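Local coordinates for protein proline dehydrogenase (PDB 3HAZ) that probably oxidises proline to glutamate in two steps, pairing an FAD-dependent proline dehydrogenase with an NAD-dependent aldehyde dehydrogenase in one chain, at residues K72-A76 with S922-D926; S113-L117 with H449-L453; G198-A204 with K239-P245; F10-Y14 with A284-E288. Residues are numbered along the deposited sequence.

Contact 1. Residues K72-A76 with S922-D926; sequences KEGLA and SRIDD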
loop_
_atom_site.group_PDB
_atom_site.type_symbol
_atom_site.label_atom_id
_atom_site.label_comp_id
_atom_site.label_asym_id
_atom_site.label_seq_id
_atom_site.Cartn_x
_atom_site.Cartn_y
_atom_site.Cartn_z
ATOM N N LYS A 72 31.188 -23.108 0.511
ATOM C CA LYS A 72 32.437 -22.928 1.243
ATOM C C LYS A 72 32.674 -24.076 2.222
ATOM O O LYS A 72 33.801 -24.542 2.395
ATOM C CB LYS A 72 32.453 -21.602 2.009
ATOM C CG LYS A 72 33.792 -21.329 2.696
ATOM C CD LYS A 72 33.638 -20.513 3.968
ATOM C CE LYS A 72 33.115 -19.130 3.674
ATOM N NZ LYS A 72 34.121 -18.317 2.959
ATOM N N GLU A 73 31.606 -24.522 2.873
ATOM C CA GLU A 73 31.709 -25.600 3.848
ATOM C C GLU A 73 31.991 -26.933 3.166
ATOM O O GLU A 73 32.787 -27.741 3.651
ATOM C CB GLU A 73 30.433 -25.674 4.689
ATOM C CG GLU A 73 30.325 -24.528 5.674
ATOM C CD GLU A 73 28.963 -24.432 6.329
ATOM O OE1 GLU A 73 27.976 -24.951 5.762
ATOM O OE2 GLU A 73 28.885 -23.825 7.413
ATOM N N GLY A 74 31.333 -27.156 2.036
ATOM C CA GLY A 74 31.595 -28.337 1.243
ATOM C C GLY A 74 33.055 -28.359 0.823
ATOM O O GLY A 74 33.720 -29.390 0.905
ATOM N N LEU A 75 33.552 -27.216 0.363
ATOM C CA LEU A 75 34.931 -27.119 -0.100
ATOM C C LEU A 75 35.910 -27.431 1.026
ATOM O O LEU A 75 36.858 -28.193 0.838
ATOM C CB LEU A 75 35.224 -25.733 -0.698
ATOM C CG LEU A 75 36.617 -25.625 -1.339
ATOM C CD1 LEU A 75 36.585 -24.808 -2.622
ATOM C CD2 LEU A 75 37.634 -25.056 -0.355
ATOM N N ALA A 76 35.673 -26.847 2.198
ATOM C CA ALA A 76 36.583 -27.034 3.326
ATOM C C ALA A 76 36.644 -28.499 3.768
ATOM O O ALA A 76 37.710 -29.001 4.127
ATOM C CB ALA A 76 36.191 -26.133 4.498
ATOM N N SER A 922 41.561 -14.877 2.053
ATOM C CA SER A 922 41.302 -15.916 3.032
ATOM C C SER A 922 39.936 -16.522 2.819
ATOM O O SER A 922 39.003 -15.838 2.400
ATOM C CB SER A 922 41.374 -15.354 4.448
ATOM O OG SER A 922 41.013 -16.346 5.403
ATOM N N ARG A 923 39.833 -17.813 3.118
ATOM C CA ARG A 923 38.567 -18.523 3.089
ATOM C C ARG A 923 37.833 -18.276 4.407
ATOM O O ARG A 923 36.615 -18.423 4.489
ATOM C CB ARG A 923 38.826 -20.029 2.899
ATOM C CG ARG A 923 37.634 -20.843 2.409
ATOM C CD ARG A 923 38.102 -22.199 1.873
ATOM N NE ARG A 923 38.437 -23.124 2.949
ATOM C CZ ARG A 923 39.329 -24.103 2.851
ATOM N NH1 ARG A 923 39.558 -24.887 3.890
ATOM N NH2 ARG A 923 40.002 -24.295 1.722
ATOM N N ILE A 924 38.586 -17.872 5.428
ATOM C CA ILE A 924 38.094 -17.864 6.807
ATOM C C ILE A 924 37.378 -16.570 7.220
ATOM O O ILE A 924 38.012 -15.568 7.562
ATOM C CB ILE A 924 39.243 -18.162 7.789
ATOM C CG1 ILE A 924 40.032 -19.386 7.310
ATOM C CG2 ILE A 924 38.706 -18.363 9.197
ATOM C CD1 ILE A 924 41.194 -19.781 8.215
ATOM N N ASP A 925 36.051 -16.607 7.203
ATOM C CA ASP A 925 35.246 -15.446 7.578
ATOM C C ASP A 925 35.657 -14.821 8.909
ATOM O O ASP A 925 35.726 -13.603 9.018
ATOM C CB ASP A 925 33.755 -15.794 7.588
ATOM C CG ASP A 925 33.187 -15.963 6.190
ATOM O OD1 ASP A 925 33.790 -15.446 5.231
ATOM O OD2 ASP A 925 32.133 -16.609 6.048
ATOM N N ASP A 926 35.929 -15.641 9.923
ATOM C CA ASP A 926 36.317 -15.094 11.225
ATOM C C ASP A 926 37.654 -14.338 11.170
ATOM O O ASP A 926 37.848 -13.352 11.884
ATOM C CB ASP A 926 36.356 -16.188 12.301
ATOM C CG ASP A 926 34.967 -16.726 12.635
ATOM O OD1 ASP A 926 34.086 -15.913 12.972
ATOM O OD2 ASP A 926 34.755 -17.956 12.555
HETATM O O HOH W 1 40.028 -27.105 4.941
#
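This contact joins the helical region before the proline dehydrogenase barrel to the aldehyde dehydrogenase part. Helix 71-85 meets the turn between strand 917-921 and helix 925-934. The turn starts as an ST turn: Ser-922 OG accepts from Ile-924 N at 2.9 Å. Arg-923 does most of the packing. Its side chain runs toward the helix, and the guanidinium lies with one face over Ala-76 CA. Leu-75 touches it too, with CD2 3.2 Å from NH2 of Arg-923. The charge of Arg-923 is met by a salt bridge from NE to Glu-110, on helix 106-115. Its backbone O accepts the firmer polar link, a hydrogen bond from Lys-72 NZ at 2.9 Å. Ile-924 follows at the N-cap position of helix 925-934. Its side chain turns away from helix 71-85 and packs on helix 106-115. Asp-925, in the first turn of its helix, makes a long salt bridge through OD1 with the same Lys-72 NZ at 3.7 Å.

Contact 2. Residues S113-L117 with H449-L453; sequences STAFL and HRDLL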
loop_
_atom_site.group_PDB
_atom_site.type_symbol
_atom_site.label_atom_id
_atom_site.label_comp_id
_atom_site.label_asym_id
_atom_site.label_seq_id
_atom_site.Cartn_x
_atom_site.Cartn_y
_atom_site.Cartn_z
ATOM N N SER A 113 45.218 -28.219 6.352
ATOM C CA SER A 113 44.705 -29.085 5.289
ATOM C C SER A 113 44.744 -28.393 3.928
ATOM O O SER A 113 44.993 -29.037 2.911
ATOM C CB SER A 113 43.282 -29.567 5.593
ATOM O OG SER A 113 42.394 -28.471 5.768
ATOM N N THR A 114 44.502 -27.082 3.909
ATOM C CA THR A 114 44.547 -26.336 2.655
ATOM C C THR A 114 45.994 -26.117 2.178
ATOM O O THR A 114 46.286 -26.252 0.985
ATOM C CB THR A 114 43.793 -24.981 2.742
ATOM O OG1 THR A 114 42.510 -25.166 3.360
ATOM C CG2 THR A 114 43.598 -24.400 1.353
ATOM N N ALA A 115 46.891 -25.778 3.107
ATOM C CA ALA A 115 48.323 -25.635 2.794
ATOM C C ALA A 115 48.897 -26.935 2.243
ATOM O O ALA A 115 49.787 -26.927 1.387
ATOM C CB ALA A 115 49.113 -25.213 4.040
ATOM N N PHE A 116 48.392 -28.049 2.762
ATOM C CA PHE A 116 48.801 -29.371 2.304
ATOM C C PHE A 116 48.750 -29.501 0.785
ATOM O O PHE A 116 49.582 -30.179 0.195
ATOM C CB PHE A 116 47.918 -30.457 2.921
ATOM C CG PHE A 116 48.105 -31.812 2.298
ATOM C CD1 PHE A 116 49.222 -32.581 2.599
ATOM C CD2 PHE A 116 47.164 -32.321 1.408
ATOM C CE1 PHE A 116 49.399 -33.841 2.026
ATOM C CE2 PHE A 116 47.335 -33.582 0.830
ATOM C CZ PHE A 116 48.455 -34.339 1.139
ATOM N N LEU A 117 47.772 -28.851 0.160
ATOM C CA LEU A 117 47.587 -28.962 -1.288
ATOM C C LEU A 117 48.730 -28.349 -2.096
ATOM O O LEU A 117 48.972 -28.750 -3.237
ATOM C CB LEU A 117 46.254 -28.343 -1.713
ATOM C CG LEU A 117 44.984 -28.965 -1.136
ATOM C CD1 LEU A 117 43.765 -28.148 -1.561
ATOM C CD2 LEU A 117 44.837 -30.423 -1.570
ATOM N N HIS A 449 47.479 -32.268 -6.465
ATOM C CA HIS A 449 46.848 -31.510 -5.384
ATOM C C HIS A 449 46.902 -29.989 -5.603
ATOM O O HIS A 449 45.982 -29.265 -5.222
ATOM C CB HIS A 449 47.493 -31.839 -4.033
ATOM C CG HIS A 449 47.230 -33.233 -3.552
ATOM N ND1 HIS A 449 48.207 -34.019 -2.980
ATOM C CD2 HIS A 449 46.099 -33.982 -3.558
ATOM C CE1 HIS A 449 47.693 -35.191 -2.654
ATOM N NE2 HIS A 449 46.416 -35.193 -2.994
ATOM N N ARG A 450 47.990 -29.503 -6.191
ATOM C CA ARG A 450 48.164 -28.061 -6.370
ATOM C C ARG A 450 47.141 -27.475 -7.347
ATOM O O ARG A 450 46.991 -26.259 -7.434
ATOM C CB ARG A 450 49.586 -27.736 -6.825
ATOM C CG ARG A 450 49.927 -28.272 -8.202
ATOM C CD ARG A 450 51.434 -28.263 -8.430
ATOM N NE ARG A 450 51.971 -26.911 -8.563
ATOM C CZ ARG A 450 53.271 -26.640 -8.636
ATOM N NH1 ARG A 450 54.154 -27.631 -8.580
ATOM N NH2 ARG A 450 53.691 -25.385 -8.762
ATOM N N ASP A 451 46.422 -28.344 -8.055
ATOM C CA ASP A 451 45.411 -27.907 -9.015
ATOM C C ASP A 451 43.987 -28.252 -8.584
ATOM O O ASP A 451 43.025 -27.991 -9.310
ATOM C CB ASP A 451 45.700 -28.504 -10.386
ATOM C CG ASP A 451 47.058 -28.101 -10.906
ATOM O OD1 ASP A 451 47.325 -26.887 -10.911
ATOM O OD2 ASP A 451 47.853 -28.984 -11.292
ATOM N N LEU A 452 43.852 -28.829 -7.399
ATOM C CA LEU A 452 42.539 -29.249 -6.922
ATOM C C LEU A 452 41.600 -28.085 -6.561
ATOM O O LEU A 452 40.454 -28.050 -7.007
ATOM C CB LEU A 452 42.682 -30.180 -5.724
ATOM C CG LEU A 452 41.348 -30.576 -5.091
ATOM C CD1 LEU A 452 40.452 -31.273 -6.117
ATOM C CD2 LEU A 452 41.579 -31.443 -3.871
ATOM N N LEU A 453 42.079 -27.153 -5.740
ATOM C CA LEU A 453 41.232 -26.063 -5.232
ATOM C C LEU A 453 40.493 -25.305 -6.333
ATOM O O LEU A 453 39.278 -25.134 -6.271
ATOM C CB LEU A 453 42.058 -25.069 -4.417
ATOM C CG LEU A 453 42.200 -25.188 -2.899
ATOM C CD1 LEU A 453 42.830 -23.893 -2.350
ATOM C CD2 LEU A 453 40.874 -25.469 -2.225
HETATM O O HOH W 2 50.195 -32.338 -1.602
#
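Leu-117 overlaps the start of helix 452-463, and its side chain fits against His-449, Leu-452 and Leu-453. The second segment follows strand 440-448 of the proline dehydrogenase TIM barrel, so this is a barrel strand-to-helix turn covered by the helical region that precedes the barrel. The turn is a short 3-10 segment, 449-451, with Leu-452 N bonded to His-449 O at 3.1 Å. Leu-117 CD1 lies 3.6 Å from Leu-453 CG, and Leu-117 CD2 lies 4.1 Å from Leu-452 CD2. Its CD2 also comes within 3.9 Å of His-449 CB. Thr-114 adds a methyl contact, CG2 to Leu-453 CD1 at 3.8 Å. Its hydroxyl is bonded to Glu-110 O, within its own helix. The two aromatic rings meet obliquely. The centroids of the Phe-116 and His-449 rings are 5.2 Å apart and the planes lie at 49°. His-449 NE2 is hydrogen-bonded to Glu-82 on helix 71-85, which ties the imidazole to a second helix of the same region. That helix also touches Leu-453, through Leu-75 and Val-79. No direct hydrogen bond joins the two segments. A water bridges them instead, 2.9 Å from Phe-116 O, to which it donates, and 2.9 Å from His-449 ND1.

Contact 3. Residues G198-A204 with K239-P245; sequences GEGARTA and KLSALHP. With SO4 (sulfate ion), chain K.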
loop_
_atom_site.group_PDB
_atom_site.type_symbol
_atom_site.label_atom_id
_atom_site.label_comp_id
_atom_site.label_asym_id
_atom_site.label_seq_id
_atom_site.Cartn_x
_atom_site.Cartn_y
_atom_site.Cartn_z
ATOM N N GLY A 198 44.310 -29.278 -14.557
ATOM C CA GLY A 198 44.983 -28.016 -14.824
ATOM C C GLY A 198 44.203 -26.928 -15.543
ATOM O O GLY A 198 43.431 -27.199 -16.468
ATOM N N GLU A 199 44.415 -25.686 -15.113
ATOM C CA GLU A 199 43.878 -24.519 -15.808
ATOM C C GLU A 199 44.691 -23.261 -15.475
ATOM O O GLU A 199 45.360 -23.196 -14.439
ATOM C CB GLU A 199 42.414 -24.290 -15.431
ATOM C CG GLU A 199 42.229 -23.571 -14.108
ATOM C CD GLU A 199 40.773 -23.239 -13.815
ATOM O OE1 GLU A 199 39.886 -24.004 -14.254
ATOM O OE2 GLU A 199 40.518 -22.215 -13.144
ATOM N N GLY A 200 44.636 -22.276 -16.362
ATOM C CA GLY A 200 45.261 -20.983 -16.128
ATOM C C GLY A 200 46.679 -21.010 -15.584
ATOM O O GLY A 200 46.918 -20.685 -14.424
ATOM N N ALA A 201 47.634 -21.399 -16.415
ATOM C CA ALA A 201 49.033 -21.216 -16.050
ATOM C C ALA A 201 49.269 -19.745 -15.696
ATOM O O ALA A 201 48.866 -18.845 -16.431
ATOM C CB ALA A 201 49.942 -21.631 -17.192
ATOM N N ARG A 202 49.905 -19.508 -14.558
ATOM C CA ARG A 202 50.307 -18.161 -14.170
ATOM C C ARG A 202 51.762 -17.887 -14.539
ATOM O O ARG A 202 52.180 -16.734 -14.642
ATOM C CB ARG A 202 50.122 -17.965 -12.665
ATOM C CG ARG A 202 48.774 -17.391 -12.271
ATOM C CD ARG A 202 47.620 -18.244 -12.759
ATOM N NE ARG A 202 46.332 -17.684 -12.353
ATOM C CZ ARG A 202 45.191 -18.363 -12.338
ATOM N NH1 ARG A 202 44.075 -17.761 -11.946
ATOM N NH2 ARG A 202 45.166 -19.644 -12.705
ATOM N N THR A 203 52.541 -18.947 -14.719
ATOM C CA THR A 203 53.971 -18.804 -14.977
ATOM C C THR A 203 54.363 -19.662 -16.167
ATOM O O THR A 203 53.612 -20.552 -16.571
ATOM C CB THR A 203 54.817 -19.226 -13.757
ATOM O OG1 THR A 203 54.872 -20.656 -13.678
ATOM C CG2 THR A 203 54.213 -18.670 -12.467
ATOM N N ALA A 204 55.535 -19.384 -16.730
ATOM C CA ALA A 204 56.079 -20.190 -17.813
ATOM C C ALA A 204 56.295 -21.622 -17.331
ATOM O O ALA A 204 56.001 -22.587 -18.043
ATOM C CB ALA A 204 57.394 -19.579 -18.332
ATOM N N LYS A 239 42.977 -27.836 -21.526
ATOM C CA LYS A 239 42.611 -26.419 -21.469
ATOM C C LYS A 239 43.719 -25.515 -22.002
ATOM O O LYS A 239 44.854 -25.552 -21.522
ATOM C CB LYS A 239 42.273 -26.005 -20.034
ATOM C CG LYS A 239 40.856 -26.344 -19.595
ATOM C CD LYS A 239 40.619 -25.890 -18.163
ATOM C CE LYS A 239 39.181 -26.144 -17.730
ATOM N NZ LYS A 239 38.816 -27.572 -17.891
ATOM N N LEU A 240 43.387 -24.691 -22.988
ATOM C CA LEU A 240 44.380 -23.778 -23.554
ATOM C C LEU A 240 45.002 -22.874 -22.494
ATOM O O LEU A 240 46.184 -22.567 -22.574
ATOM C CB LEU A 240 43.777 -22.938 -24.681
ATOM C CG LEU A 240 43.186 -23.782 -25.812
ATOM C CD1 LEU A 240 42.567 -22.926 -26.905
ATOM C CD2 LEU A 240 44.262 -24.697 -26.384
ATOM N N SER A 241 44.222 -22.449 -21.497
ATOM C CA SER A 241 44.763 -21.533 -20.489
ATOM C C SER A 241 45.838 -22.214 -19.639
ATOM O O SER A 241 46.669 -21.549 -19.030
ATOM C CB SER A 241 43.657 -20.940 -19.601
ATOM O OG SER A 241 43.141 -21.900 -18.684
ATOM N N ALA A 242 45.809 -23.541 -19.589
ATOM C CA ALA A 242 46.827 -24.289 -18.855
ATOM C C ALA A 242 48.159 -24.304 -19.608
ATOM O O ALA A 242 49.225 -24.457 -19.005
ATOM C CB ALA A 242 46.350 -25.716 -18.595
ATOM N N LEU A 243 48.093 -24.123 -20.924
ATOM C CA LEU A 243 49.265 -24.265 -21.788
ATOM C C LEU A 243 49.960 -22.956 -22.144
ATOM O O LEU A 243 50.994 -22.960 -22.825
ATOM C CB LEU A 243 48.876 -24.995 -23.070
ATOM C CG LEU A 243 48.475 -26.451 -22.848
ATOM C CD1 LEU A 243 47.735 -26.987 -24.057
ATOM C CD2 LEU A 243 49.707 -27.296 -22.521
ATOM N N HIS A 244 49.393 -21.841 -21.697
ATOM C CA HIS A 244 49.979 -20.529 -21.954
ATOM C C HIS A 244 49.639 -19.564 -20.808
ATOM O O HIS A 244 48.492 -19.507 -20.373
ATOM C CB HIS A 244 49.483 -19.974 -23.289
ATOM C CG HIS A 244 50.333 -18.867 -23.828
ATOM N ND1 HIS A 244 50.258 -17.576 -23.353
ATOM C CD2 HIS A 244 51.296 -18.864 -24.779
ATOM C CE1 HIS A 244 51.133 -16.822 -23.997
ATOM N NE2 HIS A 244 51.773 -17.580 -24.870
ATOM N N PRO A 245 50.646 -18.818 -20.317
ATOM C CA PRO A 245 50.565 -17.966 -19.121
ATOM C C PRO A 245 49.885 -16.607 -19.355
ATOM O O PRO A 245 49.504 -15.949 -18.385
ATOM C CB PRO A 245 52.039 -17.738 -18.739
ATOM C CG PRO A 245 52.876 -18.357 -19.839
ATOM C CD PRO A 245 51.964 -18.721 -20.969
HETATM S S SO4 K . 34.740 -28.186 -16.828
HETATM O O1 SO4 K . 33.819 -29.234 -17.255
HETATM O O2 SO4 K . 33.980 -27.174 -16.103
HETATM O O3 SO4 K . 35.758 -28.757 -15.948
HETATM O O4 SO4 K . 35.386 -27.589 -17.996
HETATM O O HOH W 3 50.725 -15.033 -16.097
#
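Gly-200 has a positive phi of 46°, and a CB there would clash with Arg-202 NH2. That NH2 folds back to donate to Gly-200 O at 2.7 Å, so the bend is held from within its own loop. Both direct hydrogen bonds to the second segment go to Ser-241. Gly-200 N donates to Ser-241 OG at 2.8 Å, and Ala-201 N donates to the backbone O of Ser-241, also at 2.8 Å. Ser-241 OG is further bonded to Glu-282. The backbones come very close, with Glu-199 CA 4.2 Å from Ala-242 CA. Farther along, Pro-245 lies against residues 201-204. Its CA is 3.3 Å from Ala-201 O, a CA-H...O contact. A water donates to Arg-202 O at 2.7 Å and to Pro-245 O at 2.8 Å. At the other end Lys-239 CD packs on Glu-199 CB at 3.6 Å. Lys-239 NZ forms a salt bridge with Asp-280 and a weak hydrogen bond, 3.4 Å, to O4 of a sulfate ion, probably from the crystallisation liquor. The Lys-239 side chain is about 5 Å from the bound FAD. The segments follow adjacent parallel TIM-barrel strands, 193-196 and 235-238. Segment 198-204 leads into helix 204-223, the helix of their beta-alpha-beta crossover, whose Tyr-210 and Tyr-214 cover Ala-242. The short, weakly bonded helix about 240-243 lies against helix 252-272.

Contact 4. Residues F10-Y14 with A284-E288; sequences FTAPY and ADRLE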
loop_
_atom_site.group_PDB
_atom_site.type_symbol
_atom_site.label_atom_id
_atom_site.label_comp_id
_atom_site.label_asym_id
_atom_site.label_seq_id
_atom_site.Cartn_x
_atom_site.Cartn_y
_atom_site.Cartn_z
ATOM N N PHE A 10 36.957 -16.474 -36.580
ATOM C CA PHE A 10 35.620 -16.384 -35.996
ATOM C C PHE A 10 35.344 -15.012 -35.375
ATOM O O PHE A 10 36.156 -14.496 -34.606
ATOM C CB PHE A 10 35.437 -17.482 -34.952
ATOM C CG PHE A 10 34.043 -17.578 -34.407
ATOM C CD1 PHE A 10 33.044 -18.205 -35.132
ATOM C CD2 PHE A 10 33.740 -17.071 -33.159
ATOM C CE1 PHE A 10 31.760 -18.310 -34.623
ATOM C CE2 PHE A 10 32.456 -17.172 -32.641
ATOM C CZ PHE A 10 31.467 -17.791 -33.376
ATOM N N THR A 11 34.188 -14.434 -35.693
ATOM C CA THR A 11 33.858 -13.098 -35.212
ATOM C C THR A 11 32.348 -12.816 -35.120
ATOM O O THR A 11 31.876 -11.760 -35.543
ATOM C CB THR A 11 34.549 -12.013 -36.080
ATOM O OG1 THR A 11 34.171 -10.711 -35.620
ATOM C CG2 THR A 11 34.162 -12.164 -37.545
ATOM N N ALA A 12 31.596 -13.751 -34.550
ATOM C CA ALA A 12 30.157 -13.559 -34.351
ATOM C C ALA A 12 29.866 -12.438 -33.351
ATOM O O ALA A 12 30.683 -12.164 -32.469
ATOM C CB ALA A 12 29.511 -14.857 -33.886
ATOM N N PRO A 13 28.698 -11.785 -33.488
ATOM C CA PRO A 13 28.296 -10.752 -32.524
ATOM C C PRO A 13 28.278 -11.304 -31.101
ATOM O O PRO A 13 27.723 -12.377 -30.862
ATOM C CB PRO A 13 26.881 -10.377 -32.982
ATOM C CG PRO A 13 26.886 -10.675 -34.457
ATOM C CD PRO A 13 27.721 -11.929 -34.582
ATOM N N TYR A 14 28.875 -10.558 -30.176
ATOM C CA TYR A 14 29.164 -11.042 -28.830
ATOM C C TYR A 14 27.924 -11.279 -27.979
ATOM O O TYR A 14 27.808 -12.308 -27.316
ATOM C CB TYR A 14 30.091 -10.054 -28.112
ATOM C CG TYR A 14 30.905 -10.661 -26.987
ATOM C CD1 TYR A 14 32.011 -11.465 -27.259
ATOM C CD2 TYR A 14 30.575 -10.424 -25.657
ATOM C CE1 TYR A 14 32.765 -12.014 -26.238
ATOM C CE2 TYR A 14 31.323 -10.970 -24.629
ATOM C CZ TYR A 14 32.418 -11.764 -24.927
ATOM O OH TYR A 14 33.167 -12.309 -23.908
ATOM N N ALA A 284 33.969 -16.709 -22.105
ATOM C CA ALA A 284 33.502 -16.146 -23.365
ATOM C C ALA A 284 34.529 -15.232 -24.025
ATOM O O ALA A 284 34.601 -15.169 -25.254
ATOM C CB ALA A 284 32.177 -15.404 -23.165
ATOM N N ASP A 285 35.318 -14.520 -23.223
ATOM C CA ASP A 285 36.288 -13.594 -23.798
ATOM C C ASP A 285 37.486 -14.322 -24.407
ATOM O O ASP A 285 38.325 -13.709 -25.066
ATOM C CB ASP A 285 36.715 -12.494 -22.806
ATOM C CG ASP A 285 37.499 -13.026 -21.617
ATOM O OD1 ASP A 285 37.780 -14.241 -21.561
ATOM O OD2 ASP A 285 37.831 -12.213 -20.727
ATOM N N ARG A 286 37.544 -15.635 -24.206
ATOM C CA ARG A 286 38.594 -16.453 -24.810
ATOM C C ARG A 286 38.096 -17.292 -25.994
ATOM O O ARG A 286 38.879 -18.007 -26.621
ATOM C CB ARG A 286 39.228 -17.365 -23.750
ATOM C CG ARG A 286 40.125 -16.625 -22.749
ATOM C CD ARG A 286 40.434 -17.501 -21.546
ATOM N NE ARG A 286 41.712 -17.163 -20.917
ATOM C CZ ARG A 286 42.086 -17.602 -19.719
ATOM N NH1 ARG A 286 41.271 -18.384 -19.014
ATOM N NH2 ARG A 286 43.271 -17.259 -19.219
ATOM N N LEU A 287 36.802 -17.212 -26.301
ATOM C CA LEU A 287 36.233 -18.031 -27.375
ATOM C C LEU A 287 36.946 -17.836 -28.722
ATOM O O LEU A 287 37.414 -18.794 -29.337
ATOM C CB LEU A 287 34.739 -17.752 -27.542
ATOM C CG LEU A 287 34.072 -18.570 -28.654
ATOM C CD1 LEU A 287 34.351 -20.056 -28.477
ATOM C CD2 LEU A 287 32.578 -18.303 -28.728
ATOM N N GLU A 288 37.004 -16.595 -29.178
ATOM C CA GLU A 288 37.610 -16.268 -30.466
ATOM C C GLU A 288 39.073 -16.684 -30.540
ATOM O O GLU A 288 39.520 -17.244 -31.538
ATOM C CB GLU A 288 37.496 -14.767 -30.737
ATOM C CG GLU A 288 36.093 -14.284 -31.028
ATOM C CD GLU A 288 36.065 -12.832 -31.480
ATOM O OE1 GLU A 288 37.149 -12.210 -31.542
ATOM O OE2 GLU A 288 34.961 -12.317 -31.776
HETATM O O HOH W 4 34.354 -9.970 -32.963
HETATM O O HOH W 5 32.764 -13.542 -31.367
#
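The N-terminal arm, before helix 18-28, lies across a loop and helix start that follow TIM-barrel strand 276-279. Phe-10 is in a t rotamer (chi1 -173°), with its CB pointing toward helix 287-298. Its CE2 is 4.1 Å from Leu-287 CD2, while Glu-288 CG meets the ring edge. Leu-287, also t, packs on Val-323 of helix 320-333 as well. Tyr-14 starts out sideways, but with chi1 at -156° its long side chain reaches back to the loop. Its OH is 3.3 Å from Ala-284 CB and 3.2 Å from Asp-285 N, a close approach without a hydrogen bond. Asp-285 leads its carboxylate away, to salt bridges with Arg-354 and Arg-358. Glu-288 has chi1 m and chi2 t, and its end comes nearer the arm. OE1 is bonded to the backbone of Arg-524. One water donates to Glu-288 OE2 at 2.7 Å and lies 2.8 Å from Thr-11 OG1. A second water donates to Glu-288 OE2 at 2.5 Å and to Ala-12 O at 2.7 Å.

In the fold
Contacts 1 and 2 are buried and share one interface. In it helices 71-85 and 106-115 meet both the aldehyde dehydrogenase part and the barrel. Contacts 1 and 2 touch, with Arg-923 NH1 3.0 Å from Thr-114 OG1. Contact 1 is more polar, built on arginine and lysine, whereas contact 2 is mainly leucine packing. Contacts 3 and 4 are only partly buried. Contact 3 joins two loops after barrel strands; contact 4 sets the N-terminal arm on another. Contact 3 uses direct hydrogen bonds from backbone N atoms to the O and OG of one serine, contact 4 aromatic packing and water bridges. These two meet where Ser-241 CB approaches Arg-286 NH1 at 3.5 Å. Contacts 1 and 4 lie on opposite sides of the chain's centre.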